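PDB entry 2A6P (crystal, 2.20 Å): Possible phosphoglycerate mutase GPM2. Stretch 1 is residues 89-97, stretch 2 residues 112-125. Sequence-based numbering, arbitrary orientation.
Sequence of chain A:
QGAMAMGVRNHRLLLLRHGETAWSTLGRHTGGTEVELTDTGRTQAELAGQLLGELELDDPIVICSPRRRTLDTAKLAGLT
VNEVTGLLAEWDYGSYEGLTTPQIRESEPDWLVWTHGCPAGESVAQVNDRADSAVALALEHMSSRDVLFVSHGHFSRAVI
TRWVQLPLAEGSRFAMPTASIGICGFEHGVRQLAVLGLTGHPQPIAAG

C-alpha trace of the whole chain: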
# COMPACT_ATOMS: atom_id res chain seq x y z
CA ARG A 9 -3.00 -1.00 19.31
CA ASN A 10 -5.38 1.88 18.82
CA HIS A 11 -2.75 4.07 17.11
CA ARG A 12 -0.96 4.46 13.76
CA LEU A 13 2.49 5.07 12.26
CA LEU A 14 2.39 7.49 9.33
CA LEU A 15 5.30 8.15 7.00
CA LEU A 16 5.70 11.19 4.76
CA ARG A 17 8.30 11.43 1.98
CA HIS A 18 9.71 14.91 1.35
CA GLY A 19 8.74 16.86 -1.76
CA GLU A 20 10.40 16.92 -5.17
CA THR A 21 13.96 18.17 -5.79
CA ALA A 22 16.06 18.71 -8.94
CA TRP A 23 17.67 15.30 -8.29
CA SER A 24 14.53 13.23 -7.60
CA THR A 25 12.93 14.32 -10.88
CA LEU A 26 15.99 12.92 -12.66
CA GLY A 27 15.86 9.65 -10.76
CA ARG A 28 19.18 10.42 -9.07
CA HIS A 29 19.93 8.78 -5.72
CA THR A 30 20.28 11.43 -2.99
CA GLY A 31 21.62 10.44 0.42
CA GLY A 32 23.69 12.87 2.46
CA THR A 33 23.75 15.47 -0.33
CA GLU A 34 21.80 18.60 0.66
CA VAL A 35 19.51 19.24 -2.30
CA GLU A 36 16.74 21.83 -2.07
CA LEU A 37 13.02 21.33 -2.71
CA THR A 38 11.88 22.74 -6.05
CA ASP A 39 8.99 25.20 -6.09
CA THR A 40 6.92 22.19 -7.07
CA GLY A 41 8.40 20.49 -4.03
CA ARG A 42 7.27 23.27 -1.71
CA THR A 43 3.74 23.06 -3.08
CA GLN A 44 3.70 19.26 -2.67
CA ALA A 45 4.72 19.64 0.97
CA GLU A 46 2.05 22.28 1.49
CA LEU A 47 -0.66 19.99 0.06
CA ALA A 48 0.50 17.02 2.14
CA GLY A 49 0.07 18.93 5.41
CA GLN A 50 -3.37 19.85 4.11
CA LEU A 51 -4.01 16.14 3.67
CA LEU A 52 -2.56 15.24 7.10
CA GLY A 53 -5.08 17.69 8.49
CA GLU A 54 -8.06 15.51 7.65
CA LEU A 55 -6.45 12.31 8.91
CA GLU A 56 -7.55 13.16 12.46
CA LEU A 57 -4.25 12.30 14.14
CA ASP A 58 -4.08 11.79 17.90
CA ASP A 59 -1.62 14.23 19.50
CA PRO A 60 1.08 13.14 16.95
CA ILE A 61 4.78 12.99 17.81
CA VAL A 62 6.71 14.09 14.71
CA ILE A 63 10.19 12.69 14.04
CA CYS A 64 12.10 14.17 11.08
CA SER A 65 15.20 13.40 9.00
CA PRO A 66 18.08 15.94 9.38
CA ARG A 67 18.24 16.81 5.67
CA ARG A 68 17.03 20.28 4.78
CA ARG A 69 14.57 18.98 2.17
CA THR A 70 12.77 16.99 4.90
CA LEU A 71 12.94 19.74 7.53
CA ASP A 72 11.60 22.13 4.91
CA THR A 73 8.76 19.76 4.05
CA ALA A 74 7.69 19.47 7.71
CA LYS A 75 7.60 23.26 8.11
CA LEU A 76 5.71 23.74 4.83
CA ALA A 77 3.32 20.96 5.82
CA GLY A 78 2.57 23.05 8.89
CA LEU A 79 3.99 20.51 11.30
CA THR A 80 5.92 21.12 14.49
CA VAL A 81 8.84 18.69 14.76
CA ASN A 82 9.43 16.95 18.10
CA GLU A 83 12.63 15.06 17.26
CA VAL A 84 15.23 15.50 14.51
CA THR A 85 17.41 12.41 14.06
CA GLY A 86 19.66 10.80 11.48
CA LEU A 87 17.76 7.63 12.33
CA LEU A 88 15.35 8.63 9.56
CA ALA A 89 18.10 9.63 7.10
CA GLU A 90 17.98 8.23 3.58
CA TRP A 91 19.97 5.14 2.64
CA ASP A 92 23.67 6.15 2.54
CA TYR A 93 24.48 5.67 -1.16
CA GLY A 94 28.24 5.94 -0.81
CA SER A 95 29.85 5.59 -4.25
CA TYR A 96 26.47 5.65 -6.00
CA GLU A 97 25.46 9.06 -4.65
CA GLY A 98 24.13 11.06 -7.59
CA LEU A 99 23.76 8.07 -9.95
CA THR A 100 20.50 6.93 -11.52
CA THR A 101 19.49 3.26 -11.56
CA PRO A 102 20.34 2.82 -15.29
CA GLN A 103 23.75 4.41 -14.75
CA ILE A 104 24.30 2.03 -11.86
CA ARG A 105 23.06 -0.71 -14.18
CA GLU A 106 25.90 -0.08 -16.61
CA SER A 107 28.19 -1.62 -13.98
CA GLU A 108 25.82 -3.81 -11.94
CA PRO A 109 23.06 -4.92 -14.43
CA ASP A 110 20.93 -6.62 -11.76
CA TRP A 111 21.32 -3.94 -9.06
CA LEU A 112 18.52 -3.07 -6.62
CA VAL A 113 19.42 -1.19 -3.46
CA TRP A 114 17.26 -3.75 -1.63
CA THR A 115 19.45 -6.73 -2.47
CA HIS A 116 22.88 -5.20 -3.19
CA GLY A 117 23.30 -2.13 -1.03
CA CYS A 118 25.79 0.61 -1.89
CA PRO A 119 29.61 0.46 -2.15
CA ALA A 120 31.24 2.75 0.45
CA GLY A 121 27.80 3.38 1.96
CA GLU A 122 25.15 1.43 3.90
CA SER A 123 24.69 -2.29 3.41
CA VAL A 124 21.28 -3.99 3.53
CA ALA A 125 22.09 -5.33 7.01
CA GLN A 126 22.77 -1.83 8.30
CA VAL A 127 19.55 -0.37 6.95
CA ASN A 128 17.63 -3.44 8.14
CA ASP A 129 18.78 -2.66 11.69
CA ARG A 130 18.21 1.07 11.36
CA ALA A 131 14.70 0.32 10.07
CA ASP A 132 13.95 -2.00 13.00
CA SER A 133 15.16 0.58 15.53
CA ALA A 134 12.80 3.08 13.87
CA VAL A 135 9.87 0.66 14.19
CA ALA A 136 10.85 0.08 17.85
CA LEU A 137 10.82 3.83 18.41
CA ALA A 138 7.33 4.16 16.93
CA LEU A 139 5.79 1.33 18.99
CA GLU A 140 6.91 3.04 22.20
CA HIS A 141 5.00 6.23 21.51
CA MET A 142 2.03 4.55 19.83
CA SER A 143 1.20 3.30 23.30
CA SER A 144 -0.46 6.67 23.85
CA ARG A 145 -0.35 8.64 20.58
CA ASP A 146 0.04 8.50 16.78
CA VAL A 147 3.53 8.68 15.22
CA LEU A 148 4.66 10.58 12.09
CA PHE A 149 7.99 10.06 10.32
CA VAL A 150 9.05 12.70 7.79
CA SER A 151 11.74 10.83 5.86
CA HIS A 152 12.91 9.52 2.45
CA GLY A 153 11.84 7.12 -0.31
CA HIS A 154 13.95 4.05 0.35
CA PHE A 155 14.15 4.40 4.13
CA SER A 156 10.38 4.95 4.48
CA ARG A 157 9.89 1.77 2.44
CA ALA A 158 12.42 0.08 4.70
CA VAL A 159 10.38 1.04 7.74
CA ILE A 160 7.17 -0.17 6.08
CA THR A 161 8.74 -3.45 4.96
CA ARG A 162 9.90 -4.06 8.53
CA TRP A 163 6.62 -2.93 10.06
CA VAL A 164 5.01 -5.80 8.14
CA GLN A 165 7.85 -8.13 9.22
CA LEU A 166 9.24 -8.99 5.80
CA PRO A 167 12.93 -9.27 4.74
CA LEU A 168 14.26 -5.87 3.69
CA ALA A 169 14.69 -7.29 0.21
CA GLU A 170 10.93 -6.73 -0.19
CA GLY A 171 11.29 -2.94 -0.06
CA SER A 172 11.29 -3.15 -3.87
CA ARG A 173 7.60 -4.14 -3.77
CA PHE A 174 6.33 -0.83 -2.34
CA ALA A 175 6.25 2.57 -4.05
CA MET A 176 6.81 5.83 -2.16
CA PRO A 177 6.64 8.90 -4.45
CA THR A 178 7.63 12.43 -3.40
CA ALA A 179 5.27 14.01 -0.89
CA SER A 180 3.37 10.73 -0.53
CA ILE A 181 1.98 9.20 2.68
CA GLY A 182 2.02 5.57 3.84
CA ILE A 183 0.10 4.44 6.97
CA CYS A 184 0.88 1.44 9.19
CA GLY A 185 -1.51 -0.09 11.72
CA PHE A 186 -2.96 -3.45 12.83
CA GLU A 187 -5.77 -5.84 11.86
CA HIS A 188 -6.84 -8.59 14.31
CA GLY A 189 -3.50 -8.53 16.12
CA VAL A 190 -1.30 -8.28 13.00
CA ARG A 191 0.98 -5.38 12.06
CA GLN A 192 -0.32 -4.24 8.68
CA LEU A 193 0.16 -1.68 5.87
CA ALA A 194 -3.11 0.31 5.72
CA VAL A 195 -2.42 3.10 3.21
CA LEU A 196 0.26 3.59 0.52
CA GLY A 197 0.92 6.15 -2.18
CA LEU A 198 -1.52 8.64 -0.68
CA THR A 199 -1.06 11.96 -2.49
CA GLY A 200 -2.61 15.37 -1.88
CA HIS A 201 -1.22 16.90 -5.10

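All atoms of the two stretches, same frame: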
# COMPACT_ATOMS: atom_id res chain seq x y z
N ALA A 89 17.35 9.20 8.28
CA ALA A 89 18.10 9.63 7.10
C ALA A 89 17.95 8.65 5.95
O ALA A 89 17.69 7.46 6.16
CB ALA A 89 19.57 9.82 7.46
N GLU A 90 18.10 9.13 4.72
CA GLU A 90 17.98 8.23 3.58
C GLU A 90 19.11 7.21 3.59
O GLU A 90 20.09 7.36 4.32
CB GLU A 90 18.01 9.01 2.26
CG GLU A 90 17.90 8.13 1.01
CD GLU A 90 16.67 7.23 1.02
OE1 GLU A 90 16.60 6.30 1.86
OE2 GLU A 90 15.77 7.46 0.19
N TRP A 91 18.96 6.18 2.78
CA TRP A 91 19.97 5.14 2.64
C TRP A 91 21.27 5.84 2.22
O TRP A 91 21.24 6.65 1.31
CB TRP A 91 19.55 4.16 1.53
CG TRP A 91 20.24 2.83 1.53
CD1 TRP A 91 21.58 2.60 1.57
CD2 TRP A 91 19.60 1.54 1.47
NE1 TRP A 91 21.82 1.24 1.55
CE2 TRP A 91 20.63 0.57 1.48
CE3 TRP A 91 18.26 1.11 1.41
CZ2 TRP A 91 20.36 -0.81 1.43
CZ3 TRP A 91 18.00 -0.27 1.36
CH2 TRP A 91 19.04 -1.21 1.38
N ASP A 92 22.38 5.56 2.90
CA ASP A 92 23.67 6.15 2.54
C ASP A 92 24.12 5.49 1.24
O ASP A 92 24.49 4.32 1.24
CB ASP A 92 24.70 5.89 3.62
CG ASP A 92 26.08 6.43 3.26
OD1 ASP A 92 26.24 6.99 2.15
OD2 ASP A 92 27.00 6.28 4.09
N TYR A 93 24.11 6.23 0.14
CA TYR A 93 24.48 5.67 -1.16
C TYR A 93 25.96 5.56 -1.47
O TYR A 93 26.32 5.05 -2.53
CB TYR A 93 23.78 6.44 -2.28
CG TYR A 93 22.26 6.37 -2.18
CD1 TYR A 93 21.51 7.49 -1.84
CD2 TYR A 93 21.58 5.16 -2.42
CE1 TYR A 93 20.12 7.43 -1.75
CE2 TYR A 93 20.19 5.09 -2.32
CZ TYR A 93 19.46 6.22 -1.99
OH TYR A 93 18.09 6.14 -1.89
N GLY A 94 26.81 6.03 -0.57
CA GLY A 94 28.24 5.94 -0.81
C GLY A 94 28.67 6.30 -2.23
O GLY A 94 28.38 7.38 -2.72
N SER A 95 29.35 5.37 -2.89
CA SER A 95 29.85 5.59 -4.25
C SER A 95 28.78 5.93 -5.28
O SER A 95 29.05 6.61 -6.27
CB SER A 95 30.62 4.35 -4.73
OG SER A 95 31.56 3.90 -3.77
N TYR A 96 27.56 5.43 -5.06
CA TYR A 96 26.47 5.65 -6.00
C TYR A 96 25.73 6.98 -5.86
O TYR A 96 24.85 7.31 -6.66
CB TYR A 96 25.48 4.48 -5.88
CG TYR A 96 26.03 3.15 -6.36
CD1 TYR A 96 25.32 1.97 -6.16
CD2 TYR A 96 27.26 3.07 -7.02
CE1 TYR A 96 25.79 0.75 -6.60
CE2 TYR A 96 27.75 1.83 -7.48
CZ TYR A 96 27.01 0.68 -7.26
OH TYR A 96 27.47 -0.54 -7.71
N GLU A 97 26.08 7.75 -4.85
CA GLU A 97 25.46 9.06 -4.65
C GLU A 97 25.41 9.81 -5.98
O GLU A 97 26.42 9.92 -6.68
CB GLU A 97 26.27 9.86 -3.63
CG GLU A 97 25.73 11.24 -3.29
CD GLU A 97 24.54 11.18 -2.37
OE1 GLU A 97 24.38 10.14 -1.69
OE2 GLU A 97 23.76 12.16 -2.31
N LEU A 112 19.71 -3.57 -7.30
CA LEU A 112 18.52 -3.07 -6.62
C LEU A 112 19.12 -2.74 -5.27
O LEU A 112 19.87 -3.54 -4.71
CB LEU A 112 17.45 -4.14 -6.41
CG LEU A 112 16.44 -4.47 -7.52
CD1 LEU A 112 15.51 -5.56 -7.00
CD2 LEU A 112 15.65 -3.22 -7.95
N VAL A 113 18.84 -1.55 -4.74
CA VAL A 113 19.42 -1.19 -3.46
C VAL A 113 19.03 -2.22 -2.41
O VAL A 113 19.81 -2.54 -1.52
CB VAL A 113 18.97 0.23 -3.03
CG1 VAL A 113 17.45 0.27 -2.85
CG2 VAL A 113 19.69 0.63 -1.75
N TRP A 114 17.83 -2.77 -2.56
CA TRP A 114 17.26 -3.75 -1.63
C TRP A 114 18.00 -5.06 -1.46
O TRP A 114 17.94 -5.69 -0.40
CB TRP A 114 15.81 -4.06 -2.04
CG TRP A 114 15.04 -2.82 -2.20
CD1 TRP A 114 14.72 -2.19 -3.37
CD2 TRP A 114 14.60 -1.97 -1.14
NE1 TRP A 114 14.09 -1.00 -3.09
CE2 TRP A 114 14.01 -0.83 -1.73
CE3 TRP A 114 14.64 -2.06 0.26
CZ2 TRP A 114 13.47 0.21 -0.97
CZ3 TRP A 114 14.10 -1.02 1.02
CH2 TRP A 114 13.53 0.10 0.39
N THR A 115 18.71 -5.48 -2.51
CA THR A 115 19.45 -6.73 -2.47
C THR A 115 20.97 -6.53 -2.48
O THR A 115 21.72 -7.34 -1.91
CB THR A 115 19.04 -7.61 -3.66
OG1 THR A 115 19.21 -6.87 -4.87
CG2 THR A 115 17.58 -8.03 -3.54
N HIS A 116 21.44 -5.45 -3.10
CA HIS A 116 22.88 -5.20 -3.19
C HIS A 116 23.46 -4.22 -2.18
O HIS A 116 24.54 -4.45 -1.63
CB HIS A 116 23.25 -4.70 -4.59
CG HIS A 116 22.82 -5.61 -5.69
ND1 HIS A 116 23.54 -5.75 -6.86
CD2 HIS A 116 21.73 -6.41 -5.83
CE1 HIS A 116 22.93 -6.60 -7.66
NE2 HIS A 116 21.83 -7.01 -7.06
N GLY A 117 22.76 -3.12 -1.94
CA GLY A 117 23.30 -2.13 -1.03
C GLY A 117 24.17 -1.19 -1.85
O GLY A 117 24.14 -1.24 -3.09
N CYS A 118 24.95 -0.35 -1.18
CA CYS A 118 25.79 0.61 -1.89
C CYS A 118 27.26 0.55 -1.47
O CYS A 118 27.58 0.53 -0.28
CB CYS A 118 25.26 2.03 -1.66
SG CYS A 118 23.50 2.23 -2.03
N PRO A 119 28.17 0.52 -2.45
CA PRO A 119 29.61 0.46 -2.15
C PRO A 119 30.10 1.76 -1.50
O PRO A 119 29.90 2.86 -2.04
CB PRO A 119 30.24 0.19 -3.51
CG PRO A 119 29.28 0.84 -4.47
CD PRO A 119 27.94 0.45 -3.91
N ALA A 120 30.72 1.62 -0.32
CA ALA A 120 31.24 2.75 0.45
C ALA A 120 30.11 3.48 1.18
O ALA A 120 30.28 4.61 1.62
CB ALA A 120 31.99 3.74 -0.46
N GLY A 121 28.95 2.81 1.28
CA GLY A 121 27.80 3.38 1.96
C GLY A 121 27.16 2.34 2.87
O GLY A 121 27.86 1.49 3.43
N GLU A 122 25.83 2.39 3.03
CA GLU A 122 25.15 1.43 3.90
C GLU A 122 24.82 0.12 3.20
O GLU A 122 24.43 0.10 2.03
CB GLU A 122 23.84 2.01 4.46
CG GLU A 122 24.03 3.07 5.51
CD GLU A 122 22.72 3.53 6.11
OE1 GLU A 122 22.31 2.98 7.15
OE2 GLU A 122 22.09 4.45 5.54
N SER A 123 24.99 -0.97 3.93
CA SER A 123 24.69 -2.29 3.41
C SER A 123 23.24 -2.58 3.81
O SER A 123 22.68 -1.87 4.64
CB SER A 123 25.58 -3.34 4.06
OG SER A 123 25.26 -3.44 5.43
N VAL A 124 22.66 -3.62 3.22
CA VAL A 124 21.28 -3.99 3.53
C VAL A 124 21.14 -4.24 5.03
O VAL A 124 20.22 -3.73 5.68
CB VAL A 124 20.87 -5.27 2.73
CG1 VAL A 124 19.47 -5.72 3.13
CG2 VAL A 124 20.94 -4.98 1.22
N ALA A 125 22.09 -5.00 5.59
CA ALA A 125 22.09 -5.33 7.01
C ALA A 125 21.99 -4.08 7.87
O ALA A 125 21.21 -4.02 8.83
CB ALA A 125 23.37 -6.10 7.35

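The indole of W91 forms the apolar centre of the contact, and no other residue in either stretch has as much of its surface covered by the other. Its CA-to-CB bond runs sideways, but chi1 in the t well carries the ring into stretch 2. V113 packs over one face: its CG2 lies 3.2 Å from the centroid of the W91 six-membered ring and only 8° off the normal, a well-centred CH-pi contact. The edge of W91 meets the face of W114 at 88° between planes, with W91 CZ3 4.0 Å from W114 CE3. V124 adds CG2 at 4.2 Å from W91 CZ2.

C118, whose CA-to-CB bond points toward stretch 1, links this centre to the neighbouring tyrosine. C118 SG stands 3.5 Å from Y93 CD2, at the edge of the tyrosine ring. The same sulfur approaches the W91 five-membered ring obliquely. Farther along, P119 CD sits over a face of Y96, 3.5 Å from the ring centroid.

The polar contacts begin at the indole itself, where W91 NE1 donates to E122 O (2.9 Å), so the buried ring nitrogen is satisfied by a backbone carbonyl. D92 and E122 then pair twice: E122 N donates to D92 O at 3.0 Å, and D92 N to the carboxylate atom E122 OE2 at 2.9 Å.

Beyond them the CA atoms of the two stretches come closest at G94 and G121, 3.8 Å apart. Neither position has room for a CB: an ideal one on G94 would lie 2.4 Å from A120 C, and one on G121 2.3 Å from D92 O. At the exposed margin, P119 O, within the type II turn from C118 to G121, accepts hydrogen bonds from both S95 N (2.7 Å) and S95 OG (2.6 Å), fastening the turn to the 3-10 segment of stretch 1.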